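Local coordinates for protein alkyl hydroperoxide reductase, C subunit (Enterococcus faecalis, PDB 5Y63) that probably reduces hydrogen peroxide and organic hydroperoxides to water and alcohols as a thiol-dependent 2-Cys peroxiredoxin that assembles into a ring of five homodimers, at residues Q66-H71 with N155-V160; L19-C24 with S36-L41; P51-F56 with H87-A92; M128-S133 with Y145-M150; A26-E31 with K104-A109. All blocks are in the same frame, centred on the assembly; numbering follows the deposited sequence.

Contact 1: Q66-H71 with N155-V160; sequences QEHYAH and NAEELV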
# COMPACT_ATOMS: atom_id res chain seq x y z
N GLN A 66 10.55 17.87 -49.31
CA GLN A 66 10.90 19.20 -49.80
C GLN A 66 10.20 19.52 -51.12
O GLN A 66 9.71 20.63 -51.30
CB GLN A 66 12.42 19.35 -49.95
CG GLN A 66 12.88 20.69 -50.51
CD GLN A 66 12.25 21.88 -49.80
OE1 GLN A 66 12.16 21.90 -48.58
NE2 GLN A 66 11.83 22.88 -50.57
N GLU A 67 10.15 18.55 -52.03
CA GLU A 67 9.46 18.72 -53.31
C GLU A 67 8.00 19.11 -53.14
O GLU A 67 7.47 19.93 -53.90
CB GLU A 67 9.55 17.45 -54.15
CG GLU A 67 10.94 17.16 -54.69
CD GLU A 67 11.00 15.87 -55.49
OE1 GLU A 67 10.14 15.68 -56.38
OE2 GLU A 67 11.90 15.05 -55.23
N HIS A 68 7.34 18.54 -52.13
CA HIS A 68 5.93 18.81 -51.87
C HIS A 68 5.72 19.89 -50.81
O HIS A 68 4.59 20.13 -50.38
CB HIS A 68 5.22 17.53 -51.44
CG HIS A 68 5.33 16.41 -52.43
ND1 HIS A 68 6.45 15.62 -52.54
CD2 HIS A 68 4.45 15.96 -53.36
CE1 HIS A 68 6.26 14.72 -53.49
NE2 HIS A 68 5.05 14.91 -54.00
N TYR A 69 6.80 20.55 -50.39
CA TYR A 69 6.72 21.55 -49.32
C TYR A 69 6.00 22.81 -49.78
O TYR A 69 5.26 23.42 -49.01
CB TYR A 69 8.12 21.89 -48.80
CG TYR A 69 8.13 22.92 -47.68
CD1 TYR A 69 7.32 22.77 -46.56
CD2 TYR A 69 8.96 24.03 -47.75
CE1 TYR A 69 7.33 23.71 -45.54
CE2 TYR A 69 8.97 24.98 -46.74
CZ TYR A 69 8.16 24.81 -45.63
OH TYR A 69 8.17 25.74 -44.63
N ALA A 70 6.23 23.20 -51.03
CA ALA A 70 5.54 24.35 -51.62
C ALA A 70 4.04 24.11 -51.71
O ALA A 70 3.24 25.00 -51.43
CB ALA A 70 6.11 24.67 -52.99
N HIS A 71 3.66 22.89 -52.09
CA HIS A 71 2.25 22.51 -52.15
C HIS A 71 1.61 22.44 -50.76
O HIS A 71 0.44 22.78 -50.59
CB HIS A 71 2.09 21.17 -52.89
CG HIS A 71 0.67 20.71 -53.03
ND1 HIS A 71 -0.39 21.58 -53.18
CD2 HIS A 71 0.14 19.46 -53.05
CE1 HIS A 71 -1.51 20.89 -53.29
NE2 HIS A 71 -1.22 19.60 -53.21
N ASN A 155 5.96 7.57 -48.41
CA ASN A 155 5.52 8.22 -49.65
C ASN A 155 4.93 9.60 -49.34
O ASN A 155 3.87 9.70 -48.72
CB ASN A 155 4.49 7.35 -50.37
CG ASN A 155 4.03 7.94 -51.69
OD1 ASN A 155 4.75 8.70 -52.33
ND2 ASN A 155 2.82 7.59 -52.10
N ALA A 156 5.63 10.65 -49.78
CA ALA A 156 5.22 12.03 -49.52
C ALA A 156 3.85 12.37 -50.12
O ALA A 156 3.09 13.13 -49.53
CB ALA A 156 6.27 12.99 -50.06
N GLU A 157 3.54 11.80 -51.29
CA GLU A 157 2.27 12.06 -51.97
C GLU A 157 1.08 11.62 -51.12
O GLU A 157 0.10 12.36 -50.97
CB GLU A 157 2.23 11.36 -53.33
CG GLU A 157 3.19 11.95 -54.35
CD GLU A 157 3.12 11.26 -55.70
OE1 GLU A 157 2.49 10.18 -55.80
OE2 GLU A 157 3.70 11.79 -56.67
N GLU A 158 1.17 10.41 -50.58
CA GLU A 158 0.13 9.88 -49.69
C GLU A 158 -0.02 10.76 -48.45
O GLU A 158 -1.14 11.02 -48.00
CB GLU A 158 0.47 8.44 -49.28
CG GLU A 158 -0.47 7.82 -48.25
CD GLU A 158 -1.91 7.69 -48.72
OE1 GLU A 158 -2.17 7.80 -49.94
OE2 GLU A 158 -2.79 7.47 -47.86
N LEU A 159 1.10 11.22 -47.91
CA LEU A 159 1.11 12.07 -46.73
C LEU A 159 0.47 13.44 -47.00
O LEU A 159 -0.09 14.06 -46.09
CB LEU A 159 2.53 12.24 -46.20
CG LEU A 159 2.71 12.93 -44.84
CD1 LEU A 159 1.78 12.36 -43.78
CD2 LEU A 159 4.16 12.80 -44.39
N VAL A 160 0.57 13.92 -48.24
CA VAL A 160 -0.13 15.13 -48.66
C VAL A 160 -1.62 14.85 -48.83
O VAL A 160 -2.45 15.67 -48.46
CB VAL A 160 0.46 15.71 -49.96
CG1 VAL A 160 -0.39 16.87 -50.47
CG2 VAL A 160 1.89 16.17 -49.74
O HOH W 1 5.56 14.07 -56.50
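His68 and His71 lean on Ala156, Glu157 and Val160, which form the first turn of helix 156-171, and most of the touching is van der Waals contact of the rings with aliphatic carbons. The His68 ring lies against the start of that turn: its ND1 is 3.6 Å from Ala156 CB, and its NE2 is 3.5 Å from Glu157 CG, while the backbone N of Glu157 sits over one face of the ring. Val160 spreads its two methyls between the histidines. CG1, anti to the backbone N (chi1 173°), meets His71 CD2 at 3.7 Å, and CG2 meets His68 CB at 4.0 Å. Ala156 and Val160 are buried; His71 and Glu157 are exposed.

The polar link is indirect. No direct hydrogen bond joins the segments, but one water lies 2.7 Å from His68 NE2 and donates to Glu157 OE2 at 2.9 Å. The ring and carboxylate planes are nearly perpendicular, 81° apart. His68 ND1 bonds to the backbone O of Asp64, and His71 NE2 hydrogen-bonds to Glu164 OE2, further along helix 156-171.

The turn itself begins at Asn155, whose OD1 accepts a weak N-cap bond from Glu157 N. Both ring nitrogens of His68 have partners, which would help to hold the ring's rotation; the nearby Glu157 carboxylate would probably favour a protonated imidazole, although the charge is not seen.

Contact 2: L19-C24 with S36-L41; sequences LFDFEC and STEDIL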
# COMPACT_ATOMS: atom_id res chain seq x y z
N LEU A 19 -1.29 18.71 -28.53
CA LEU A 19 0.15 18.78 -28.33
C LEU A 19 0.46 19.32 -26.93
O LEU A 19 -0.12 20.32 -26.50
CB LEU A 19 0.82 19.70 -29.36
CG LEU A 19 0.85 19.25 -30.82
CD1 LEU A 19 1.52 20.32 -31.66
CD2 LEU A 19 1.58 17.92 -30.98
N PHE A 20 1.36 18.64 -26.23
CA PHE A 20 1.89 19.13 -24.96
C PHE A 20 2.72 20.41 -25.13
O PHE A 20 3.18 20.73 -26.23
CB PHE A 20 2.71 18.03 -24.25
CG PHE A 20 4.10 17.82 -24.80
CD1 PHE A 20 4.31 17.40 -26.12
CD2 PHE A 20 5.21 18.00 -23.99
CE1 PHE A 20 5.59 17.20 -26.60
CE2 PHE A 20 6.49 17.79 -24.47
CZ PHE A 20 6.68 17.39 -25.78
N ASP A 21 2.90 21.14 -24.03
CA ASP A 21 3.73 22.34 -24.03
C ASP A 21 5.20 21.92 -24.11
O ASP A 21 5.67 21.13 -23.29
CB ASP A 21 3.49 23.18 -22.77
CG ASP A 21 4.31 24.47 -22.75
OD1 ASP A 21 4.77 24.91 -23.83
OD2 ASP A 21 4.48 25.04 -21.66
N PHE A 22 5.91 22.44 -25.10
CA PHE A 22 7.31 22.10 -25.30
C PHE A 22 8.04 23.24 -25.99
O PHE A 22 7.43 24.11 -26.61
CB PHE A 22 7.44 20.82 -26.14
CG PHE A 22 7.37 21.05 -27.62
CD1 PHE A 22 8.52 21.32 -28.36
CD2 PHE A 22 6.15 21.00 -28.29
CE1 PHE A 22 8.45 21.53 -29.72
CE2 PHE A 22 6.08 21.21 -29.66
CZ PHE A 22 7.23 21.48 -30.37
N GLU A 23 9.37 23.21 -25.88
CA GLU A 23 10.24 24.12 -26.60
C GLU A 23 11.52 23.38 -26.94
O GLU A 23 12.02 22.59 -26.13
CB GLU A 23 10.53 25.36 -25.76
CG GLU A 23 11.17 26.50 -26.54
CD GLU A 23 11.14 27.84 -25.80
OE1 GLU A 23 10.94 27.85 -24.57
OE2 GLU A 23 11.33 28.88 -26.46
N CYS A 24 12.04 23.60 -28.14
CA CYS A 24 13.26 22.93 -28.58
C CYS A 24 14.01 23.71 -29.65
O CYS A 24 13.47 24.64 -30.25
CB CYS A 24 12.93 21.54 -29.13
SG CYS A 24 12.21 21.54 -30.78
N SER A 36 8.51 26.38 -30.46
CA SER A 36 7.70 25.95 -29.32
C SER A 36 6.28 25.60 -29.77
O SER A 36 5.95 25.72 -30.95
CB SER A 36 7.65 27.06 -28.26
OG SER A 36 6.88 28.16 -28.69
N THR A 37 5.45 25.17 -28.82
CA THR A 37 4.06 24.80 -29.11
C THR A 37 3.24 25.95 -29.69
O THR A 37 2.34 25.73 -30.50
CB THR A 37 3.36 24.28 -27.83
OG1 THR A 37 4.23 23.37 -27.15
CG2 THR A 37 2.05 23.57 -28.18
N GLU A 38 3.57 27.18 -29.29
CA GLU A 38 2.86 28.37 -29.77
C GLU A 38 3.12 28.61 -31.25
O GLU A 38 2.24 29.08 -31.98
CB GLU A 38 3.28 29.61 -28.97
CG GLU A 38 2.99 29.53 -27.47
CD GLU A 38 4.18 29.06 -26.65
OE1 GLU A 38 5.29 29.62 -26.81
OE2 GLU A 38 4.01 28.12 -25.84
N ASP A 39 4.33 28.28 -31.71
CA ASP A 39 4.72 28.48 -33.11
C ASP A 39 3.98 27.54 -34.06
O ASP A 39 3.83 27.84 -35.25
CB ASP A 39 6.23 28.30 -33.27
CG ASP A 39 7.04 29.31 -32.47
OD1 ASP A 39 6.61 29.68 -31.36
OD2 ASP A 39 8.11 29.73 -32.95
N ILE A 40 3.52 26.40 -33.54
CA ILE A 40 2.84 25.39 -34.34
C ILE A 40 1.36 25.71 -34.52
O ILE A 40 0.81 25.50 -35.60
CB ILE A 40 3.01 24.00 -33.70
CG1 ILE A 40 4.49 23.64 -33.61
CG2 ILE A 40 2.27 22.94 -34.51
CD1 ILE A 40 4.81 22.64 -32.52
N LEU A 41 0.71 26.19 -33.46
CA LEU A 41 -0.71 26.59 -33.53
C LEU A 41 -0.95 27.66 -34.60
O LEU A 41 -0.10 28.52 -34.83
CB LEU A 41 -1.21 27.11 -32.18
CG LEU A 41 -1.87 26.10 -31.23
CD1 LEU A 41 -0.85 25.14 -30.65
CD2 LEU A 41 -2.61 26.83 -30.12
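The turn that leads out of the hairpin of strands 23-28 and 31-36 into the short, weakly bonded helical turn 37-40 is tied here to the chain entering the first of those strands. Thr37 OG1 carries most of the polar contact. It donates to Phe20 O at 3.0 Å, in the carbonyl plane and on a lone pair, and accepts from Phe22 N at 2.8 Å, two bonds on one hydroxyl. Thr37 N returns a bond to Phe22 O at 3.2 Å and sits over one face of the Phe22 ring, toward the rim. One step on, Glu23 and Ser36 form an antiparallel non-hydrogen-bonded pair.

The apolar part centres on Phe22 and Ile40, whose CD1 meets the ring edge 3.4 Å from CZ. Leu19 CD1 reaches Ile40 CG2 at 3.9 Å, the two side chains crossing at about a right angle. Phe118 and Phe119 of helix 114-119 pack on Leu19. The arrangement joins the open end of a beta hairpin, at an edge of the peroxiredoxin sheet, to the helical turn that follows.

Contact 3: P51-F56 with H87-A92; sequences PADFSF and HYVHKA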
# COMPACT_ATOMS: atom_id res chain seq x y z
N PRO A 51 14.97 8.31 -38.34
CA PRO A 51 15.94 7.71 -37.41
C PRO A 51 17.23 8.48 -37.16
O PRO A 51 17.55 8.78 -36.01
CB PRO A 51 16.24 6.34 -38.04
CG PRO A 51 15.10 6.07 -38.96
CD PRO A 51 14.69 7.41 -39.48
N ALA A 52 17.98 8.79 -38.22
CA ALA A 52 19.34 9.33 -38.03
C ALA A 52 19.82 10.23 -39.16
O ALA A 52 19.52 10.00 -40.34
CB ALA A 52 20.32 8.18 -37.84
N ASP A 53 20.58 11.26 -38.79
CA ASP A 53 21.29 12.08 -39.76
C ASP A 53 22.48 11.30 -40.32
O ASP A 53 22.88 10.27 -39.77
CB ASP A 53 21.78 13.38 -39.12
CG ASP A 53 20.65 14.33 -38.79
OD1 ASP A 53 19.51 13.87 -38.60
OD2 ASP A 53 20.90 15.55 -38.71
N PHE A 54 23.06 11.83 -41.39
CA PHE A 54 24.11 11.15 -42.15
C PHE A 54 23.78 9.67 -42.39
O PHE A 54 24.59 8.79 -42.11
CB PHE A 54 25.46 11.33 -41.46
CG PHE A 54 25.93 12.76 -41.45
CD1 PHE A 54 25.47 13.65 -40.50
CD2 PHE A 54 26.82 13.21 -42.42
CE1 PHE A 54 25.90 14.97 -40.50
CE2 PHE A 54 27.25 14.52 -42.42
CZ PHE A 54 26.80 15.41 -41.46
N SER A 55 22.58 9.44 -42.89
CA SER A 55 22.09 8.11 -43.21
C SER A 55 21.78 8.04 -44.71
O SER A 55 21.84 9.06 -45.40
CB SER A 55 20.85 7.79 -42.38
OG SER A 55 20.56 6.40 -42.41
N PHE A 56 21.43 6.85 -45.19
CA PHE A 56 21.25 6.61 -46.62
C PHE A 56 19.80 6.76 -47.08
O PHE A 56 19.54 7.38 -48.11
CB PHE A 56 21.79 5.23 -46.99
CG PHE A 56 23.22 5.02 -46.58
CD1 PHE A 56 24.26 5.59 -47.30
CD2 PHE A 56 23.53 4.26 -45.46
CE1 PHE A 56 25.58 5.40 -46.93
CE2 PHE A 56 24.85 4.07 -45.08
CZ PHE A 56 25.88 4.64 -45.81
N HIS A 87 20.59 20.08 -33.04
CA HIS A 87 20.55 21.13 -34.06
C HIS A 87 21.93 21.37 -34.68
O HIS A 87 22.02 21.72 -35.86
CB HIS A 87 19.97 22.43 -33.49
CG HIS A 87 20.75 22.99 -32.33
ND1 HIS A 87 20.51 22.61 -31.02
CD2 HIS A 87 21.74 23.90 -32.28
CE1 HIS A 87 21.33 23.27 -30.22
NE2 HIS A 87 22.09 24.05 -30.96
N TYR A 88 22.99 21.16 -33.90
CA TYR A 88 24.36 21.23 -34.42
C TYR A 88 24.57 20.24 -35.57
O TYR A 88 25.16 20.58 -36.60
CB TYR A 88 25.40 20.93 -33.33
CG TYR A 88 25.47 21.95 -32.20
CD1 TYR A 88 25.87 23.26 -32.44
CD2 TYR A 88 25.15 21.59 -30.89
CE1 TYR A 88 25.94 24.19 -31.41
CE2 TYR A 88 25.22 22.51 -29.85
CZ TYR A 88 25.61 23.80 -30.12
OH TYR A 88 25.68 24.72 -29.09
N VAL A 89 24.07 19.01 -35.39
CA VAL A 89 24.25 17.94 -36.36
C VAL A 89 23.47 18.20 -37.65
O VAL A 89 23.94 17.89 -38.74
CB VAL A 89 23.84 16.57 -35.78
CG1 VAL A 89 23.91 15.47 -36.83
CG2 VAL A 89 24.73 16.20 -34.60
N HIS A 90 22.27 18.76 -37.51
CA HIS A 90 21.44 19.10 -38.68
C HIS A 90 22.15 20.09 -39.60
O HIS A 90 22.11 19.94 -40.82
CB HIS A 90 20.09 19.68 -38.25
CG HIS A 90 19.21 18.72 -37.51
ND1 HIS A 90 19.18 17.37 -37.79
CD2 HIS A 90 18.32 18.91 -36.51
CE1 HIS A 90 18.31 16.77 -36.99
NE2 HIS A 90 17.77 17.69 -36.21
N LYS A 91 22.80 21.09 -39.01
CA LYS A 91 23.55 22.09 -39.78
C LYS A 91 24.65 21.44 -40.62
O LYS A 91 24.80 21.75 -41.80
CB LYS A 91 24.15 23.14 -38.84
CG LYS A 91 24.89 24.26 -39.56
CD LYS A 91 25.42 25.29 -38.57
CE LYS A 91 26.58 26.08 -39.14
NZ LYS A 91 27.34 26.79 -38.07
N ALA A 92 25.42 20.56 -40.00
CA ALA A 92 26.49 19.84 -40.69
C ALA A 92 25.95 18.93 -41.79
O ALA A 92 26.58 18.77 -42.84
CB ALA A 92 27.32 19.04 -39.70
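Asp53 and His90 form the tight, buried part of this contact between the loop before helix 58-67 and helix 87-96. His90 ND1 donates to Asp53 OD2 at 2.7 Å, meeting the syn lone pair, with OD2 tilted 20° out of the imidazole plane. The carboxylate and ring planes stand 35° apart. Val89 CG1 lies 3.5 Å from OD2 of Asp53 and packs on its CB as well. Asp53 OD1 bonds to Tyr50 OH and His90 NE2 to Leu108 O, so both ends of the pair are held.

The Phe54 side is looser and partly exposed. Phe54 CE1 turns the ring edge to Val89 O at 3.9 Å, and CZ lies 3.6 Å from Ala92 C and 4.1 Å from Ala92 CB. Beyond it, Phe54 and Ala92 of a neighbouring subunit pack on this patch. The His-carboxylate bond links helix 87-96 to the loop that leads to Cys58, the predicted peroxidatic cysteine, about 7 Å from the Asp53 side chain, as part of the active-site surroundings of a peroxiredoxin.

Contact 4: M128-S133 with Y145-M150; sequences MAYRAS and YEINDM
Met150 lies across the Tyr130 ring beside the beta hairpin of strands 128-136 and 142-148. The two side chains cross at about a right angle: CE of the methionine lies over one face, offset toward the rim, 4.0 Å from the centroid in a CH-pi contact. Its chain bends at chi2 (-62°), turning SD toward the ring in an oblique Met-aromatic contact. Ile147 CG2 packs against Tyr130 CB at 4.1 Å, and Ala132 CB meets Ile147 CG1 on the same side.

Arg131, Ser133, Glu146 and Asn148 occupy the other side. Arg131 extends toward the predicted peroxidatic Cys58, with NH1 in a salt bridge to Glu61. Residues 145-148 pair antiparallel with the second subunit. Ser133 and Glu146 exchange two in-plane backbone bonds; at the Arg131-Asn148 pair Asn148 N stands above the carbonyl plane of Arg131 and the return bond is weak. Asn148 OD1 bonds to Ser144 OG of the second subunit, while its ND2 donates to Glu146 OE2 at 2.8 Å, on the anti side and 25° out of the carboxylate plane.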
# COMPACT_ATOMS: atom_id res chain seq x y z
N MET A 128 16.69 6.01 -31.29
CA MET A 128 16.32 6.76 -32.48
C MET A 128 14.82 6.70 -32.74
O MET A 128 14.15 5.75 -32.33
CB MET A 128 17.07 6.21 -33.69
CG MET A 128 18.58 6.34 -33.60
SD MET A 128 19.40 5.52 -34.97
CE MET A 128 21.11 5.70 -34.48
N ALA A 129 14.31 7.71 -33.42
CA ALA A 129 12.89 7.78 -33.74
C ALA A 129 12.57 6.85 -34.92
O ALA A 129 13.38 6.65 -35.82
CB ALA A 129 12.48 9.20 -34.07
N TYR A 130 11.37 6.27 -34.88
CA TYR A 130 10.86 5.49 -35.99
C TYR A 130 10.51 6.40 -37.16
O TYR A 130 10.49 7.63 -37.01
CB TYR A 130 9.64 4.66 -35.56
CG TYR A 130 10.00 3.35 -34.91
CD1 TYR A 130 10.51 2.30 -35.66
CD2 TYR A 130 9.83 3.15 -33.54
CE1 TYR A 130 10.84 1.09 -35.08
CE2 TYR A 130 10.17 1.95 -32.95
CZ TYR A 130 10.67 0.92 -33.72
OH TYR A 130 11.00 -0.28 -33.14
N ARG A 131 10.23 5.81 -38.32
CA ARG A 131 9.78 6.57 -39.48
C ARG A 131 8.30 6.87 -39.32
O ARG A 131 7.44 6.22 -39.92
CB ARG A 131 10.05 5.80 -40.77
CG ARG A 131 11.53 5.63 -41.03
CD ARG A 131 11.83 5.09 -42.41
NE ARG A 131 13.23 4.71 -42.49
CZ ARG A 131 14.25 5.56 -42.62
NH1 ARG A 131 14.05 6.88 -42.71
NH2 ARG A 131 15.49 5.09 -42.66
N ALA A 132 8.02 7.87 -38.49
CA ALA A 132 6.66 8.24 -38.16
C ALA A 132 6.30 9.61 -38.72
O ALA A 132 7.15 10.49 -38.85
CB ALA A 132 6.46 8.22 -36.65
N SER A 133 5.02 9.77 -39.06
CA SER A 133 4.49 11.03 -39.56
C SER A 133 3.18 11.32 -38.83
O SER A 133 2.39 10.41 -38.61
CB SER A 133 4.24 10.95 -41.06
OG SER A 133 5.41 10.57 -41.75
N TYR A 145 -1.96 9.65 -38.37
CA TYR A 145 -0.54 9.40 -38.29
C TYR A 145 -0.14 8.00 -38.74
O TYR A 145 -0.99 7.13 -38.96
CB TYR A 145 -0.02 9.69 -36.88
CG TYR A 145 -0.64 8.89 -35.77
CD1 TYR A 145 -1.84 9.27 -35.19
CD2 TYR A 145 0.01 7.77 -35.26
CE1 TYR A 145 -2.40 8.54 -34.14
CE2 TYR A 145 -0.53 7.04 -34.21
CZ TYR A 145 -1.73 7.43 -33.66
OH TYR A 145 -2.27 6.71 -32.63
N GLU A 146 1.16 7.81 -38.88
CA GLU A 146 1.74 6.64 -39.50
C GLU A 146 3.03 6.29 -38.77
O GLU A 146 3.84 7.17 -38.52
CB GLU A 146 2.02 6.97 -40.95
CG GLU A 146 2.68 5.87 -41.75
CD GLU A 146 3.18 6.35 -43.10
OE1 GLU A 146 2.77 7.44 -43.55
OE2 GLU A 146 3.99 5.62 -43.72
N ILE A 147 3.21 5.01 -38.43
CA ILE A 147 4.48 4.54 -37.87
C ILE A 147 5.00 3.36 -38.70
O ILE A 147 4.31 2.35 -38.85
CB ILE A 147 4.35 4.11 -36.39
CG1 ILE A 147 3.91 5.28 -35.51
CG2 ILE A 147 5.68 3.56 -35.87
CD1 ILE A 147 2.45 5.26 -35.14
N ASN A 148 6.21 3.51 -39.23
CA ASN A 148 6.90 2.44 -39.95
C ASN A 148 8.21 2.09 -39.23
O ASN A 148 8.85 2.98 -38.66
CB ASN A 148 7.22 2.87 -41.38
CG ASN A 148 5.99 3.30 -42.16
OD1 ASN A 148 4.86 2.95 -41.82
ND2 ASN A 148 6.21 4.06 -43.22
N ASP A 149 8.61 0.82 -39.28
CA ASP A 149 9.88 0.42 -38.67
C ASP A 149 11.03 0.86 -39.59
O ASP A 149 10.78 1.25 -40.74
CB ASP A 149 9.91 -1.08 -38.32
CG ASP A 149 10.88 -1.89 -39.16
OD1 ASP A 149 10.65 -2.06 -40.38
OD2 ASP A 149 11.88 -2.37 -38.58
N MET A 150 12.26 0.83 -39.09
CA MET A 150 13.41 1.27 -39.88
C MET A 150 13.52 0.40 -41.14
O MET A 150 13.30 -0.82 -41.09
CB MET A 150 14.73 1.19 -39.10
CG MET A 150 14.68 1.42 -37.59
SD MET A 150 14.09 3.03 -37.04
CE MET A 150 14.11 2.81 -35.26

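Contact 5: A26-E31 with K104-A109; sequences AYHDGE and KYPMLA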
# COMPACT_ATOMS: atom_id res chain seq x y z
N ALA A 26 15.98 24.21 -33.30
CA ALA A 26 15.70 23.84 -34.68
C ALA A 26 16.78 24.37 -35.63
O ALA A 26 17.63 25.17 -35.25
CB ALA A 26 14.34 24.37 -35.10
N TYR A 27 16.74 23.88 -36.87
CA TYR A 27 17.60 24.36 -37.94
C TYR A 27 16.72 24.74 -39.11
O TYR A 27 15.95 23.91 -39.60
CB TYR A 27 18.60 23.28 -38.34
CG TYR A 27 19.48 23.66 -39.51
CD1 TYR A 27 20.52 24.58 -39.36
CD2 TYR A 27 19.28 23.11 -40.77
CE1 TYR A 27 21.33 24.93 -40.43
CE2 TYR A 27 20.08 23.45 -41.85
CZ TYR A 27 21.10 24.36 -41.67
OH TYR A 27 21.90 24.70 -42.74
N HIS A 28 16.82 25.99 -39.55
CA HIS A 28 15.88 26.55 -40.52
C HIS A 28 16.59 27.56 -41.42
O HIS A 28 17.00 28.63 -40.96
CB HIS A 28 14.73 27.23 -39.77
CG HIS A 28 13.50 27.44 -40.60
ND1 HIS A 28 12.31 27.86 -40.06
CD2 HIS A 28 13.28 27.26 -41.92
CE1 HIS A 28 11.40 27.95 -41.02
NE2 HIS A 28 11.96 27.59 -42.16
N ASP A 29 16.74 27.22 -42.70
CA ASP A 29 17.41 28.08 -43.68
C ASP A 29 18.78 28.55 -43.17
O ASP A 29 19.01 29.75 -43.00
CB ASP A 29 16.53 29.28 -44.04
CG ASP A 29 15.40 28.91 -44.98
OD1 ASP A 29 15.69 28.57 -46.14
OD2 ASP A 29 14.23 28.97 -44.55
N GLY A 30 19.66 27.60 -42.92
CA GLY A 30 21.05 27.90 -42.58
C GLY A 30 21.32 28.55 -41.24
O GLY A 30 22.45 29.00 -40.99
N GLU A 31 20.32 28.61 -40.36
CA GLU A 31 20.51 29.21 -39.03
C GLU A 31 19.59 28.62 -37.96
O GLU A 31 18.56 28.02 -38.27
CB GLU A 31 20.34 30.74 -39.09
CG GLU A 31 18.99 31.23 -39.60
CD GLU A 31 18.91 32.75 -39.66
OE1 GLU A 31 17.88 33.31 -39.25
OE2 GLU A 31 19.89 33.38 -40.12
N LYS A 104 14.01 23.63 -47.08
CA LYS A 104 13.61 24.96 -46.62
C LYS A 104 12.81 24.92 -45.32
O LYS A 104 12.71 25.93 -44.63
CB LYS A 104 12.80 25.68 -47.71
CG LYS A 104 13.59 26.06 -48.95
CD LYS A 104 14.58 27.18 -48.65
CE LYS A 104 15.24 27.71 -49.92
NZ LYS A 104 15.98 28.97 -49.67
N TYR A 105 12.25 23.75 -44.99
CA TYR A 105 11.43 23.62 -43.78
C TYR A 105 12.30 23.49 -42.52
O TYR A 105 13.48 23.16 -42.62
CB TYR A 105 10.42 22.45 -43.90
CG TYR A 105 10.96 21.11 -44.33
CD1 TYR A 105 11.59 20.26 -43.43
CD2 TYR A 105 10.80 20.66 -45.65
CE1 TYR A 105 12.07 19.02 -43.82
CE2 TYR A 105 11.28 19.43 -46.05
CZ TYR A 105 11.92 18.61 -45.14
OH TYR A 105 12.39 17.38 -45.54
N PRO A 106 11.72 23.78 -41.34
CA PRO A 106 12.47 23.70 -40.09
C PRO A 106 12.75 22.27 -39.63
O PRO A 106 11.83 21.45 -39.54
CB PRO A 106 11.57 24.42 -39.08
CG PRO A 106 10.20 24.33 -39.64
CD PRO A 106 10.38 24.38 -41.13
N MET A 107 14.02 21.97 -39.34
CA MET A 107 14.43 20.67 -38.84
C MET A 107 14.57 20.71 -37.32
O MET A 107 15.55 21.27 -36.79
CB MET A 107 15.76 20.26 -39.47
CG MET A 107 15.76 20.30 -40.99
SD MET A 107 17.34 19.75 -41.66
CE MET A 107 17.22 17.98 -41.40
N LEU A 108 13.61 20.13 -36.61
CA LEU A 108 13.61 20.14 -35.15
C LEU A 108 14.63 19.15 -34.59
O LEU A 108 14.80 18.05 -35.13
CB LEU A 108 12.22 19.80 -34.59
CG LEU A 108 11.04 20.66 -35.04
CD1 LEU A 108 9.79 20.25 -34.26
CD2 LEU A 108 11.31 22.15 -34.85
N ALA A 109 15.31 19.55 -33.52
CA ALA A 109 16.23 18.69 -32.81
C ALA A 109 15.54 18.16 -31.56
O ALA A 109 14.79 18.89 -30.91
CB ALA A 109 17.49 19.45 -32.43
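Tyr27 and Met107 pair across antiparallel strands 26-28 and 107-109. Tyr27 N donates to Met107 O at 2.9 Å, and Met107 N to Tyr27 O at 2.7 Å in a nearly straight bond (176°). Their side chains run side by side, pointing the same way. The thioether bends at chi3 (75°), turning its methyl aside, while SD touches the ring edge 4.0 Å from CD2, an edge-on Met-aromatic contact. On the other face of the sheet Ala26 CB meets Leu108 CD2 at 3.8 Å.

Beyond the strands, the His28 imidazole lies alongside Pro106, whose CD sits over one face, 3.9 Å from the centroid, a CH-pi contact. The backbone O of Lys104 lies near the ring plane at the edge, 3.1 Å from NE2.

Asp29 and Lys104, both exposed, cross at about a right angle. The lysine chain bends at chi2 (-70°), which brings CD to 3.1 Å from Asp29 OD1. The same oxygen forms a salt bridge with Lys104 NZ at 3.6 Å. The contact thus grades from buried strand pairing, where Lys91 and Ala94 of helix 87-96 pack on Tyr27, to a salt bridge between exposed residues: two backbone bonds and the apolar and Met-aromatic contacts lie among the buried residues, and the charged pair is confined to the exposed end.

Contacts 2 and 5 share strand 23-28, with centres 15 Å apart, and Cys24 packs on Leu108 and Ala109 where they meet. Contact 3 is the nearest neighbour of contact 5, 11 Å between centres; there His87 also packs on Ala109. Contact 1 reaches contact 5 through Gln66 and Tyr69, which meet Lys104 and Tyr105, and contact 4 through Leu159 on Ser133. Contacts 3 and 4 meet at Pro51, which packs on Arg131 and Met150. Both lie close to the predicted peroxidatic Cys58, whose side chain is about 4 Å from that of Arg131 and about 7 Å from that of Asp53, whereas contacts 1 and 2 lie away from it.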